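Local coordinates for protein L-asparagine oxygenase (Streptomyces coelicolor, PDB 2OG5) that hydroxylates free L-asparagine at C3, using non-haem iron(II), 2-oxoglutarate and dioxygen, to supply (2S,3S)-3-hydroxyasparagine for the calcium-dependent lipopeptide antibiotic, at residues Val132-Ala137 and Ala153-Val158; Phe184-Pro189 and Arg340-Ala345; Ala248-Leu253 and Asp261-Leu266; Thr334-Ser339 and Asp346-Gly351. All blocks are in the same frame, centred on the assembly; numbering follows the deposited sequence.

Interaction 1 is fully buried and purely apolar, joining helix 128-140 to the chain that enters strand 156-158; the other three are partly buried. Interactions 2 and 4 lie near the C-terminal end of the model, their centres about 5 Å apart: the loop 340-345 of the one sits between the two segments of the other, and a backbone hydrogen bond joins Met342 and Gly351. Sulfur meets imidazole in interaction 2, while interaction 4 combines aliphatic groups with a water bridge between Arg337 and Asp346. Interactions 1 and 4 reach the same sheet, and Leu154 packs on Tyr348. Interaction 3, about 26 Å from interaction 1 between centres, is the wettest, and its Arg263 packs on Arg188 of interaction 2.

Interaction 1 (Val132-Ala137 and Ala153-Val158); sequences VLLMTA and ALVQDV
Leu133 and Val155 mark the nearest approach of the two backbones, their CA atoms 7.5 Å apart, where helix 128-140 passes the chain leading into strand 156-158. This is helix-on-sheet packing in the jelly-roll fold of the clavaminate synthase family: strand 156-158 pairs with strand 326-333, and the helix rests against that sheet. Four aliphatic side chains carry the contact. Leu133 reaches across with CD1, which meets CG1 of Val155 at 3.9 Å. The two branches of Val155 divide the work, because with CG1 anti to the backbone N (chi1 179°) CG2 is left to turn toward Leu134, lying 4.0 Å from Leu134 CG. Leu134 in turn lays CD2 against CB of Leu154, the two side chains crossing nearly at right angles. Val155 thus touches consecutive leucines of the helix, while Leu134 spans consecutive residues of the loop. Trp68 and Ala72 of helix 66-76 add to the cover of Leu134, and Thr330 of strand 326-333 touches both Leu133 and Val155.

Two side-chain bonds within the segments border this apolar seam. In one, Thr136 bends its hydroxyl back to Val132 O, which also receives Thr136 N from the opposite face of the carbonyl plane. The other belongs to Gln156, which also links the layer to the substrate site: its OE1 accepts from Arg329, an L-asparagine-binding residue, so it probably helps to position that guanidinium. At the other end of the same amide, NE2 donates to Ala153 O at 2.8 Å, in the carbonyl plane and almost straight at 172°.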
loop_
_atom_site.group_PDB
_atom_site.type_symbol
_atom_site.label_atom_id
_atom_site.label_comp_id
_atom_site.label_asym_id
_atom_site.label_seq_id
_atom_site.Cartn_x
_atom_site.Cartn_y
_atom_site.Cartn_z
ATOM N N VAL A 132 -6.867 -6.565 -11.688
ATOM C CA VAL A 132 -7.054 -7.008 -10.310
ATOM C C VAL A 132 -6.986 -5.838 -9.308
ATOM O O VAL A 132 -7.849 -5.693 -8.435
ATOM C CB VAL A 132 -6.022 -8.086 -9.941
ATOM C CG1 VAL A 132 -6.035 -8.371 -8.447
ATOM C CG2 VAL A 132 -6.284 -9.357 -10.751
ATOM N N LEU A 133 -5.956 -5.006 -9.431
ATOM C CA LEU A 133 -5.776 -3.915 -8.484
ATOM C C LEU A 133 -6.885 -2.879 -8.574
ATOM O O LEU A 133 -7.381 -2.427 -7.545
ATOM C CB LEU A 133 -4.414 -3.247 -8.678
ATOM C CG LEU A 133 -3.236 -4.030 -8.097
ATOM C CD1 LEU A 133 -1.929 -3.520 -8.707
ATOM C CD2 LEU A 133 -3.180 -3.935 -6.562
ATOM N N LEU A 134 -7.267 -2.470 -9.782
ATOM C CA LEU A 134 -8.232 -1.381 -9.886
ATOM C C LEU A 134 -9.648 -1.864 -9.545
ATOM O O LEU A 134 -10.452 -1.110 -8.982
ATOM C CB LEU A 134 -8.149 -0.674 -11.246
ATOM C CG LEU A 134 -6.833 0.095 -11.481
ATOM C CD1 LEU A 134 -6.848 0.871 -12.799
ATOM C CD2 LEU A 134 -6.509 1.042 -10.335
ATOM N N MET A 135 -9.964 -3.123 -9.844
ATOM C CA MET A 135 -11.253 -3.690 -9.404
ATOM C C MET A 135 -11.325 -3.679 -7.879
ATOM O O MET A 135 -12.299 -3.191 -7.300
ATOM C CB MET A 135 -11.465 -5.113 -9.936
ATOM C CG MET A 135 -11.773 -5.170 -11.415
ATOM S SD MET A 135 -12.229 -6.819 -12.018
ATOM C CE MET A 135 -10.676 -7.708 -11.837
ATOM N N THR A 136 -10.282 -4.163 -7.216
ATOM C CA THR A 136 -10.284 -4.220 -5.754
ATOM C C THR A 136 -10.342 -2.819 -5.146
ATOM O O THR A 136 -11.036 -2.598 -4.153
ATOM C CB THR A 136 -9.069 -4.971 -5.202
ATOM O OG1 THR A 136 -8.976 -6.249 -5.849
ATOM C CG2 THR A 136 -9.189 -5.168 -3.692
ATOM N N ALA A 137 -9.625 -1.867 -5.737
ATOM C CA ALA A 137 -9.663 -0.490 -5.253
ATOM C C ALA A 137 -11.078 0.067 -5.287
ATOM O O ALA A 137 -11.516 0.741 -4.357
ATOM C CB ALA A 137 -8.732 0.397 -6.088
ATOM N N ALA A 153 0.442 7.751 -11.589
ATOM C CA ALA A 153 -0.104 6.501 -12.145
ATOM C C ALA A 153 -0.879 5.736 -11.078
ATOM O O ALA A 153 -0.456 5.649 -9.933
ATOM C CB ALA A 153 0.995 5.624 -12.670
ATOM N N LEU A 154 -2.014 5.163 -11.463
ATOM C CA LEU A 154 -2.812 4.395 -10.506
ATOM C C LEU A 154 -2.209 3.053 -10.146
ATOM O O LEU A 154 -2.474 2.541 -9.060
ATOM C CB LEU A 154 -4.230 4.169 -11.022
ATOM C CG LEU A 154 -5.023 5.449 -11.283
ATOM C CD1 LEU A 154 -6.454 5.100 -11.677
ATOM C CD2 LEU A 154 -5.004 6.386 -10.086
ATOM N N VAL A 155 -1.412 2.482 -11.048
ATOM C CA VAL A 155 -0.788 1.181 -10.829
ATOM C C VAL A 155 0.724 1.344 -10.986
ATOM O O VAL A 155 1.215 1.616 -12.095
ATOM C CB VAL A 155 -1.348 0.116 -11.792
ATOM C CG1 VAL A 155 -0.666 -1.219 -11.552
ATOM C CG2 VAL A 155 -2.885 -0.005 -11.647
ATOM N N GLN A 156 1.456 1.155 -9.890
ATOM C CA GLN A 156 2.878 1.508 -9.822
ATOM C C GLN A 156 3.719 0.270 -9.552
ATOM O O GLN A 156 3.340 -0.587 -8.752
ATOM C CB GLN A 156 3.103 2.546 -8.711
ATOM C CG GLN A 156 2.170 3.755 -8.849
ATOM C CD GLN A 156 2.281 4.786 -7.743
ATOM O OE1 GLN A 156 3.118 4.682 -6.840
ATOM N NE2 GLN A 156 1.406 5.787 -7.800
ATOM N N ASP A 157 4.872 0.185 -10.203
ATOM C CA ASP A 157 5.747 -0.966 -10.035
ATOM C C ASP A 157 6.641 -0.806 -8.823
ATOM O O ASP A 157 7.149 0.292 -8.533
ATOM C CB ASP A 157 6.625 -1.175 -11.272
ATOM C CG ASP A 157 5.832 -1.592 -12.493
ATOM O OD1 ASP A 157 4.924 -2.426 -12.366
ATOM O OD2 ASP A 157 6.131 -1.105 -13.606
ATOM N N VAL A 158 6.820 -1.907 -8.098
ATOM C CA VAL A 158 7.794 -1.974 -7.014
ATOM C C VAL A 158 8.866 -2.970 -7.471
ATOM O O VAL A 158 8.647 -4.190 -7.442
ATOM C CB VAL A 158 7.133 -2.394 -5.701
ATOM C CG1 VAL A 158 8.141 -2.366 -4.555
ATOM C CG2 VAL A 158 5.941 -1.475 -5.386
#

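Interaction 2 (Phe184-Pro189 and Arg340-Ala345); sequences FHEHRP and RAMRPA
Met342 brings its thioether up to the adjacent edges of His185 and His187, and these Met-aromatic contacts are the main interaction here. SD lies 3.6 Å from His185 CE1 and 3.7 Å from His187 CD2, close to the plane of each imidazole. The side chain of Met342 runs fully extended beyond CG (chi3 -180°), which carries the sulfur across to both rings from its place on the short 3-10 segment.

The van der Waals part belongs to the terminal methyl: CE sits 3.9 Å from His187 CD2 and also brushes the outer end of Glu186.

None of the hydrogen bonds joins the two segments; within 184-189, a type I beta turn runs from His185 to Arg188. His187 N donates to His185 ND1 at 2.9 Å, in the plane of the ring, which probably helps to fix the ring's rotation. Arg188 grips His185 O twice, through N and NH1, from opposite faces of the carbonyl plane.

Around the site, Phe146 meets the His185 ring edge-to-face and Leu350 touches His187. Because ND1 of His185 accepts a hydrogen bond, a neutral ring would probably carry its hydrogen on NE2, and the soft sulfur probably favours the polarised C-H edges that both imidazoles present to it.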
loop_
_atom_site.group_PDB
_atom_site.type_symbol
_atom_site.label_atom_id
_atom_site.label_comp_id
_atom_site.label_asym_id
_atom_site.label_seq_id
_atom_site.Cartn_x
_atom_site.Cartn_y
_atom_site.Cartn_z
ATOM N N PHE A 184 3.032 12.459 5.503
ATOM C CA PHE A 184 2.914 13.920 5.491
ATOM C C PHE A 184 1.588 14.434 4.939
ATOM O O PHE A 184 1.215 15.572 5.212
ATOM C CB PHE A 184 4.042 14.525 4.646
ATOM C CG PHE A 184 3.833 14.382 3.152
ATOM C CD1 PHE A 184 3.310 15.432 2.409
ATOM C CD2 PHE A 184 4.158 13.203 2.491
ATOM C CE1 PHE A 184 3.110 15.293 1.027
ATOM C CE2 PHE A 184 3.963 13.071 1.115
ATOM C CZ PHE A 184 3.442 14.116 0.393
ATOM N N HIS A 185 0.909 13.633 4.122
ATOM C CA HIS A 185 -0.187 14.148 3.291
ATOM C C HIS A 185 -1.549 14.002 3.968
ATOM O O HIS A 185 -1.877 12.941 4.505
ATOM C CB HIS A 185 -0.168 13.415 1.952
ATOM C CG HIS A 185 -0.873 14.133 0.846
ATOM N ND1 HIS A 185 -2.234 14.348 0.844
ATOM C CD2 HIS A 185 -0.410 14.636 -0.324
ATOM C CE1 HIS A 185 -2.577 14.980 -0.265
ATOM N NE2 HIS A 185 -1.490 15.160 -0.996
ATOM N N GLU A 186 -2.331 15.079 3.929
ATOM C CA GLU A 186 -3.689 15.106 4.483
ATOM C C GLU A 186 -4.584 14.011 3.912
ATOM O O GLU A 186 -5.446 13.481 4.612
ATOM C CB GLU A 186 -4.325 16.479 4.215
ATOM C CG GLU A 186 -5.772 16.627 4.673
ATOM C CD GLU A 186 -6.397 17.972 4.311
ATOM O OE1 GLU A 186 -5.733 18.816 3.654
ATOM O OE2 GLU A 186 -7.581 18.161 4.674
ATOM N N HIS A 187 -4.391 13.695 2.635
ATOM C CA HIS A 187 -5.184 12.682 1.942
ATOM C C HIS A 187 -4.332 11.491 1.564
ATOM O O HIS A 187 -4.494 10.904 0.498
ATOM C CB HIS A 187 -5.848 13.292 0.709
ATOM C CG HIS A 187 -6.813 14.375 1.047
ATOM N ND1 HIS A 187 -7.927 14.150 1.818
ATOM C CD2 HIS A 187 -6.836 15.690 0.721
ATOM C CE1 HIS A 187 -8.591 15.282 1.969
ATOM N NE2 HIS A 187 -7.948 16.233 1.315
ATOM N N ARG A 188 -3.440 11.116 2.471
ATOM C CA ARG A 188 -2.628 9.923 2.288
ATOM C C ARG A 188 -3.514 8.688 2.089
ATOM O O ARG A 188 -4.676 8.674 2.487
ATOM C CB ARG A 188 -1.702 9.742 3.480
ATOM C CG ARG A 188 -2.398 9.496 4.799
ATOM C CD ARG A 188 -1.399 9.632 5.937
ATOM N NE ARG A 188 -2.048 9.679 7.242
ATOM C CZ ARG A 188 -2.602 10.763 7.782
ATOM N NH1 ARG A 188 -2.608 11.927 7.146
ATOM N NH2 ARG A 188 -3.158 10.689 8.983
ATOM N N PRO A 189 -2.969 7.643 1.444
ATOM C CA PRO A 189 -3.794 6.471 1.197
ATOM C C PRO A 189 -4.455 5.939 2.458
ATOM O O PRO A 189 -3.836 5.927 3.526
ATOM C CB PRO A 189 -2.779 5.462 0.646
ATOM C CG PRO A 189 -1.756 6.312 -0.001
ATOM C CD PRO A 189 -1.614 7.494 0.891
ATOM N N ARG A 340 -11.585 16.287 -3.344
ATOM C CA ARG A 340 -12.012 16.915 -4.607
ATOM C C ARG A 340 -11.226 18.189 -4.953
ATOM O O ARG A 340 -10.920 18.417 -6.111
ATOM C CB ARG A 340 -13.519 17.207 -4.581
ATOM C CG ARG A 340 -14.078 17.873 -5.846
ATOM C CD ARG A 340 -13.931 17.030 -7.080
ATOM N NE ARG A 340 -14.427 17.725 -8.273
ATOM C CZ ARG A 340 -13.736 18.603 -8.993
ATOM N NH1 ARG A 340 -12.490 18.916 -8.684
ATOM N NH2 ARG A 340 -14.302 19.172 -10.049
ATOM N N ALA A 341 -10.908 19.000 -3.950
ATOM C CA ALA A 341 -10.149 20.235 -4.163
ATOM C C ALA A 341 -8.759 19.990 -4.756
ATOM O O ALA A 341 -8.170 20.897 -5.353
ATOM C CB ALA A 341 -10.040 21.017 -2.852
ATOM N N MET A 342 -8.240 18.778 -4.574
ATOM C CA MET A 342 -6.935 18.389 -5.118
ATOM C C MET A 342 -7.002 17.566 -6.417
ATOM O O MET A 342 -5.957 17.155 -6.933
ATOM C CB MET A 342 -6.160 17.582 -4.067
ATOM C CG MET A 342 -5.815 18.383 -2.838
ATOM S SD MET A 342 -4.698 17.443 -1.810
ATOM C CE MET A 342 -4.444 18.557 -0.459
ATOM N N ARG A 343 -8.211 17.321 -6.938
ATOM C CA ARG A 343 -8.417 16.417 -8.076
ATOM C C ARG A 343 -9.089 17.119 -9.247
ATOM O O ARG A 343 -10.307 17.065 -9.394
ATOM C CB ARG A 343 -9.272 15.215 -7.638
ATOM C CG ARG A 343 -8.574 14.321 -6.615
ATOM C CD ARG A 343 -9.346 13.043 -6.262
ATOM N NE ARG A 343 -10.611 13.332 -5.585
ATOM C CZ ARG A 343 -11.789 13.467 -6.186
ATOM N NH1 ARG A 343 -11.925 13.288 -7.493
ATOM N NH2 ARG A 343 -12.854 13.766 -5.455
ATOM N N PRO A 344 -8.301 17.777 -10.106
ATOM C CA PRO A 344 -8.883 18.468 -11.246
ATOM C C PRO A 344 -9.816 17.573 -12.064
ATOM O O PRO A 344 -9.552 16.383 -12.229
ATOM C CB PRO A 344 -7.659 18.895 -12.063
ATOM C CG PRO A 344 -6.610 19.034 -11.059
ATOM C CD PRO A 344 -6.840 17.935 -10.070
ATOM N N ALA A 345 -10.923 18.147 -12.514
ATOM C CA ALA A 345 -11.921 17.439 -13.310
ATOM C C ALA A 345 -12.516 16.220 -12.602
ATOM O O ALA A 345 -13.004 15.310 -13.262
ATOM C CB ALA A 345 -11.306 17.012 -14.638
#

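Interaction 3 (Ala248-Leu253 and Asp261-Leu266); sequences APAPVL and DLRVDL
Val252 sets CG1 anti to its own nitrogen (chi1 162°) and meets Val264, while the Arg263 side chain runs out extended and then bends at chi3 (86°), carrying its guanidinium back toward Ala250. The contact takes in the open end of a two-stranded antiparallel beta hairpin, strands 253-255 and 260-262, in which Leu253 and Leu262 form a non-hydrogen-bonded pair. Just beyond it Arg263 N donates to Val252 O at 2.9 Å, and the same oxygen receives a CA-H contact from Leu262.

Apolar packing fills the inner side. CG1 of Val252 lies 4.0 Å from CB of Val264, and CD2 of Leu253 leans on CB of Leu262. Leu280 and Phe287 of helix 274-290 back Val264 and Leu262, respectively. Val264 N bonds Asn180 OD1, next in sequence to the iron ligand His179.

The outer side is held by Arg263 and water. NH1 donates to Ala183 O, and NH2 comes edge-on to the methyl of Ala250, 3.4 Å from CB. Two waters bridge NH2 and Ala248 O, one weakly at the NH2 end and the other weakly at both. Pro251 O accepts from two more: one also donates to Arg263 O, and the other takes the NE hydrogen of Arg263, its oxygen 2.9 Å from NE and in the guanidinium plane.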
loop_
_atom_site.group_PDB
_atom_site.type_symbol
_atom_site.label_atom_id
_atom_site.label_comp_id
_atom_site.label_asym_id
_atom_site.label_seq_id
_atom_site.Cartn_x
_atom_site.Cartn_y
_atom_site.Cartn_z
ATOM N N ALA A 248 3.825 21.785 10.081
ATOM C CA ALA A 248 3.749 22.165 11.493
ATOM C C ALA A 248 3.834 20.922 12.385
ATOM O O ALA A 248 3.428 19.826 11.962
ATOM C CB ALA A 248 2.467 22.914 11.764
ATOM N N PRO A 249 4.358 21.081 13.618
ATOM C CA PRO A 249 4.455 19.931 14.517
ATOM C C PRO A 249 3.083 19.377 14.881
ATOM O O PRO A 249 2.165 20.143 15.152
ATOM C CB PRO A 249 5.146 20.501 15.760
ATOM C CG PRO A 249 5.786 21.769 15.309
ATOM C CD PRO A 249 4.886 22.304 14.245
ATOM N N ALA A 250 2.958 18.054 14.885
ATOM C CA ALA A 250 1.676 17.402 15.127
ATOM C C ALA A 250 1.895 16.085 15.852
ATOM O O ALA A 250 3.017 15.589 15.884
ATOM C CB ALA A 250 0.964 17.162 13.806
ATOM N N PRO A 251 0.830 15.512 16.436
ATOM C CA PRO A 251 0.945 14.215 17.095
ATOM C C PRO A 251 1.122 13.051 16.134
ATOM O O PRO A 251 0.788 13.159 14.951
ATOM C CB PRO A 251 -0.398 14.066 17.829
ATOM C CG PRO A 251 -1.002 15.430 17.832
ATOM C CD PRO A 251 -0.535 16.051 16.561
ATOM N N VAL A 252 1.630 11.949 16.673
ATOM C CA VAL A 252 1.708 10.687 15.948
ATOM C C VAL A 252 0.392 9.928 16.091
ATOM O O VAL A 252 -0.111 9.382 15.113
ATOM C CB VAL A 252 2.892 9.837 16.436
ATOM C CG1 VAL A 252 2.742 8.376 16.022
ATOM C CG2 VAL A 252 4.205 10.414 15.897
ATOM N N LEU A 253 -0.183 9.910 17.293
ATOM C CA LEU A 253 -1.452 9.227 17.526
ATOM C C LEU A 253 -2.620 10.173 17.288
ATOM O O LEU A 253 -2.545 11.350 17.629
ATOM C CB LEU A 253 -1.510 8.641 18.944
ATOM C CG LEU A 253 -0.516 7.515 19.247
ATOM C CD1 LEU A 253 -0.554 7.131 20.726
ATOM C CD2 LEU A 253 -0.768 6.276 18.377
ATOM N N ASP A 261 -5.804 5.979 15.304
ATOM C CA ASP A 261 -5.033 5.917 14.066
ATOM C C ASP A 261 -3.636 6.448 14.364
ATOM O O ASP A 261 -3.397 7.029 15.431
ATOM C CB ASP A 261 -5.672 6.775 12.974
ATOM C CG ASP A 261 -7.033 6.275 12.537
ATOM O OD1 ASP A 261 -7.356 5.088 12.730
ATOM O OD2 ASP A 261 -7.788 7.088 11.960
ATOM N N LEU A 262 -2.704 6.275 13.431
ATOM C CA LEU A 262 -1.403 6.937 13.571
ATOM C C LEU A 262 -0.867 7.497 12.264
ATOM O O LEU A 262 -1.339 7.153 11.181
ATOM C CB LEU A 262 -0.373 6.024 14.234
ATOM C CG LEU A 262 0.405 5.043 13.369
ATOM C CD1 LEU A 262 1.468 4.383 14.248
ATOM C CD2 LEU A 262 -0.529 4.007 12.737
ATOM N N ARG A 263 0.114 8.379 12.397
ATOM C CA ARG A 263 0.728 9.054 11.270
ATOM C C ARG A 263 2.210 9.211 11.601
ATOM O O ARG A 263 2.585 10.059 12.421
ATOM C CB ARG A 263 0.047 10.407 11.066
ATOM C CG ARG A 263 0.520 11.181 9.869
ATOM C CD ARG A 263 -0.348 12.404 9.656
ATOM N NE ARG A 263 0.099 13.533 10.447
ATOM C CZ ARG A 263 0.794 14.573 9.978
ATOM N NH1 ARG A 263 1.176 14.648 8.706
ATOM N NH2 ARG A 263 1.124 15.552 10.801
ATOM N N VAL A 264 3.047 8.364 11.007
ATOM C CA VAL A 264 4.474 8.390 11.301
ATOM C C VAL A 264 5.287 7.806 10.153
ATOM O O VAL A 264 4.821 6.928 9.430
ATOM C CB VAL A 264 4.790 7.624 12.622
ATOM C CG1 VAL A 264 4.642 6.114 12.444
ATOM C CG2 VAL A 264 6.186 7.987 13.163
ATOM N N ASP A 265 6.499 8.326 9.990
ATOM C CA ASP A 265 7.474 7.750 9.066
ATOM C C ASP A 265 8.788 7.750 9.817
ATOM O O ASP A 265 9.305 8.817 10.124
ATOM C CB ASP A 265 7.548 8.597 7.794
ATOM C CG ASP A 265 8.491 8.028 6.756
ATOM O OD1 ASP A 265 9.540 7.484 7.133
ATOM O OD2 ASP A 265 8.177 8.140 5.553
ATOM N N LEU A 266 9.303 6.573 10.166
ATOM C CA LEU A 266 10.491 6.519 11.028
ATOM C C LEU A 266 11.746 7.056 10.334
ATOM O O LEU A 266 12.729 7.363 11.006
ATOM C CB LEU A 266 10.696 5.123 11.623
ATOM C CG LEU A 266 9.688 4.795 12.737
ATOM C CD1 LEU A 266 9.768 3.337 13.105
ATOM C CD2 LEU A 266 9.916 5.651 13.969
HETATM O O HOH W 1 4.090 17.146 10.845
HETATM O O HOH W 2 0.747 18.506 10.172
HETATM O O HOH W 3 2.428 12.782 12.792
HETATM O O HOH W 4 -0.850 14.415 13.067
#

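Interaction 4 (Thr334-Ser339 and Asp346-Gly351); sequences TDLRRS and DGYVLG
Asp346 opens the second segment by facing Arg337 through a water. That water donates to Asp346 OD1 at 2.8 Å and accepts from Arg337 NH1 at the edge of the guanidinium, in its plane; the charged atoms NH1 and OD1 themselves stay 4.9 Å apart. OD1 has a direct salt bridge too, to Arg343 in the intervening loop, whose NH1 also donates to Gly347 O. Next comes Tyr348, whose ring reaches back to Leu336 although its CB points away. Leu336, with CG anti to the backbone N (chi1 -173°), extends CD2 to within 4.0 Å of Tyr348 CE1, the two side chains crossing at about a right angle. The phenol ends in a hydrogen bond with Arg73. Leu350, on the short strand beside strand 142-146, then turns CD2 onto the CB of Ser339 at 3.7 Å. Leu333 touches both of these residues.

Ser339 OG is bonded to Arg343 NE, and Leu350 meets the residue mainly through CB. The chain thus doubles back after strand 326-333 with apolar contacts on the inner side and charged groups at the outer end, where a water relays the contact between Arg337 and Asp346 instead of a direct salt bridge.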
loop_
_atom_site.group_PDB
_atom_site.type_symbol
_atom_site.label_atom_id
_atom_site.label_comp_id
_atom_site.label_asym_id
_atom_site.label_seq_id
_atom_site.Cartn_x
_atom_site.Cartn_y
_atom_site.Cartn_z
ATOM N N THR A 334 -10.811 5.763 0.851
ATOM C CA THR A 334 -12.113 5.293 1.317
ATOM C C THR A 334 -13.238 6.281 1.048
ATOM O O THR A 334 -14.378 5.865 0.915
ATOM C CB THR A 334 -12.074 4.973 2.806
ATOM O OG1 THR A 334 -11.353 6.002 3.498
ATOM C CG2 THR A 334 -11.386 3.632 3.018
ATOM N N ASP A 335 -12.914 7.568 0.937
ATOM C CA ASP A 335 -13.901 8.590 0.602
ATOM C C ASP A 335 -13.267 9.586 -0.368
ATOM O O ASP A 335 -12.754 10.629 0.034
ATOM C CB ASP A 335 -14.411 9.293 1.859
ATOM C CG ASP A 335 -15.593 10.217 1.584
ATOM O OD1 ASP A 335 -16.035 10.342 0.423
ATOM O OD2 ASP A 335 -16.080 10.835 2.550
ATOM N N LEU A 336 -13.307 9.240 -1.650
ATOM C CA LEU A 336 -12.672 10.054 -2.685
ATOM C C LEU A 336 -13.170 11.491 -2.661
ATOM O O LEU A 336 -12.421 12.424 -2.960
ATOM C CB LEU A 336 -12.951 9.431 -4.052
ATOM C CG LEU A 336 -12.248 10.042 -5.263
ATOM C CD1 LEU A 336 -10.752 9.831 -5.171
ATOM C CD2 LEU A 336 -12.821 9.455 -6.553
ATOM N N ARG A 337 -14.418 11.693 -2.270
ATOM C CA ARG A 337 -14.989 13.042 -2.283
ATOM C C ARG A 337 -14.182 14.053 -1.473
ATOM O O ARG A 337 -14.105 15.240 -1.825
ATOM C CB ARG A 337 -16.434 13.019 -1.781
ATOM C CG ARG A 337 -17.175 14.348 -1.852
ATOM C CD ARG A 337 -17.231 14.857 -3.270
ATOM N NE ARG A 337 -17.844 16.177 -3.335
ATOM C CZ ARG A 337 -17.863 16.911 -4.445
ATOM N NH1 ARG A 337 -17.382 16.418 -5.579
ATOM N NH2 ARG A 337 -18.407 18.117 -4.426
ATOM N N ARG A 338 -13.575 13.595 -0.386
ATOM C CA ARG A 338 -12.893 14.506 0.527
ATOM C C ARG A 338 -11.717 15.255 -0.101
ATOM O O ARG A 338 -11.357 16.318 0.387
ATOM C CB ARG A 338 -12.395 13.749 1.760
ATOM C CG ARG A 338 -13.483 13.172 2.624
ATOM C CD ARG A 338 -12.915 12.541 3.873
ATOM N NE ARG A 338 -12.142 13.521 4.623
ATOM C CZ ARG A 338 -10.861 13.394 4.973
ATOM N NH1 ARG A 338 -10.166 12.295 4.698
ATOM N NH2 ARG A 338 -10.273 14.389 5.638
ATOM N N SER A 339 -11.130 14.693 -1.156
ATOM C CA SER A 339 -9.965 15.268 -1.822
ATOM C C SER A 339 -10.311 15.992 -3.120
ATOM O O SER A 339 -9.415 16.319 -3.902
ATOM C CB SER A 339 -8.930 14.172 -2.105
ATOM O OG SER A 339 -9.478 13.116 -2.881
ATOM N N ASP A 346 -12.441 16.198 -11.275
ATOM C CA ASP A 346 -12.938 15.067 -10.488
ATOM C C ASP A 346 -12.227 13.776 -10.921
ATOM O O ASP A 346 -12.831 12.704 -10.975
ATOM C CB ASP A 346 -14.471 14.956 -10.629
ATOM C CG ASP A 346 -15.101 14.006 -9.623
ATOM O OD1 ASP A 346 -14.538 13.812 -8.542
ATOM O OD2 ASP A 346 -16.195 13.478 -9.926
ATOM N N GLY A 347 -10.938 13.877 -11.223
ATOM C CA GLY A 347 -10.151 12.714 -11.603
ATOM C C GLY A 347 -9.595 11.957 -10.408
ATOM O O GLY A 347 -10.027 12.149 -9.280
ATOM N N TYR A 348 -8.639 11.080 -10.672
ATOM C CA TYR A 348 -8.089 10.193 -9.652
ATOM C C TYR A 348 -6.674 10.587 -9.230
ATOM O O TYR A 348 -6.059 9.889 -8.426
ATOM C CB TYR A 348 -8.091 8.751 -10.159
ATOM C CG TYR A 348 -9.478 8.213 -10.410
ATOM C CD1 TYR A 348 -10.251 7.717 -9.358
ATOM C CD2 TYR A 348 -10.042 8.235 -11.680
ATOM C CE1 TYR A 348 -11.510 7.232 -9.575
ATOM C CE2 TYR A 348 -11.327 7.743 -11.905
ATOM C CZ TYR A 348 -12.053 7.243 -10.847
ATOM O OH TYR A 348 -13.323 6.765 -11.051
ATOM N N VAL A 349 -6.169 11.697 -9.768
ATOM C CA VAL A 349 -4.802 12.136 -9.492
ATOM C C VAL A 349 -4.840 13.393 -8.624
ATOM O O VAL A 349 -5.365 14.429 -9.033
ATOM C CB VAL A 349 -4.036 12.415 -10.797
ATOM C CG1 VAL A 349 -2.608 12.913 -10.503
ATOM C CG2 VAL A 349 -4.020 11.165 -11.683
ATOM N N LEU A 350 -4.285 13.278 -7.417
ATOM C CA LEU A 350 -4.270 14.361 -6.451
ATOM C C LEU A 350 -3.027 15.216 -6.641
ATOM O O LEU A 350 -1.907 14.695 -6.745
ATOM C CB LEU A 350 -4.293 13.807 -5.015
ATOM C CG LEU A 350 -5.613 13.221 -4.487
ATOM C CD1 LEU A 350 -5.924 11.868 -5.100
ATOM C CD2 LEU A 350 -5.521 13.076 -2.967
ATOM N N GLY A 351 -3.235 16.526 -6.709
ATOM C CA GLY A 351 -2.133 17.479 -6.758
ATOM C C GLY A 351 -2.296 18.482 -5.640
ATOM O O GLY A 351 -2.743 18.131 -4.542
HETATM O O HOH W 5 -15.817 13.720 -6.082
#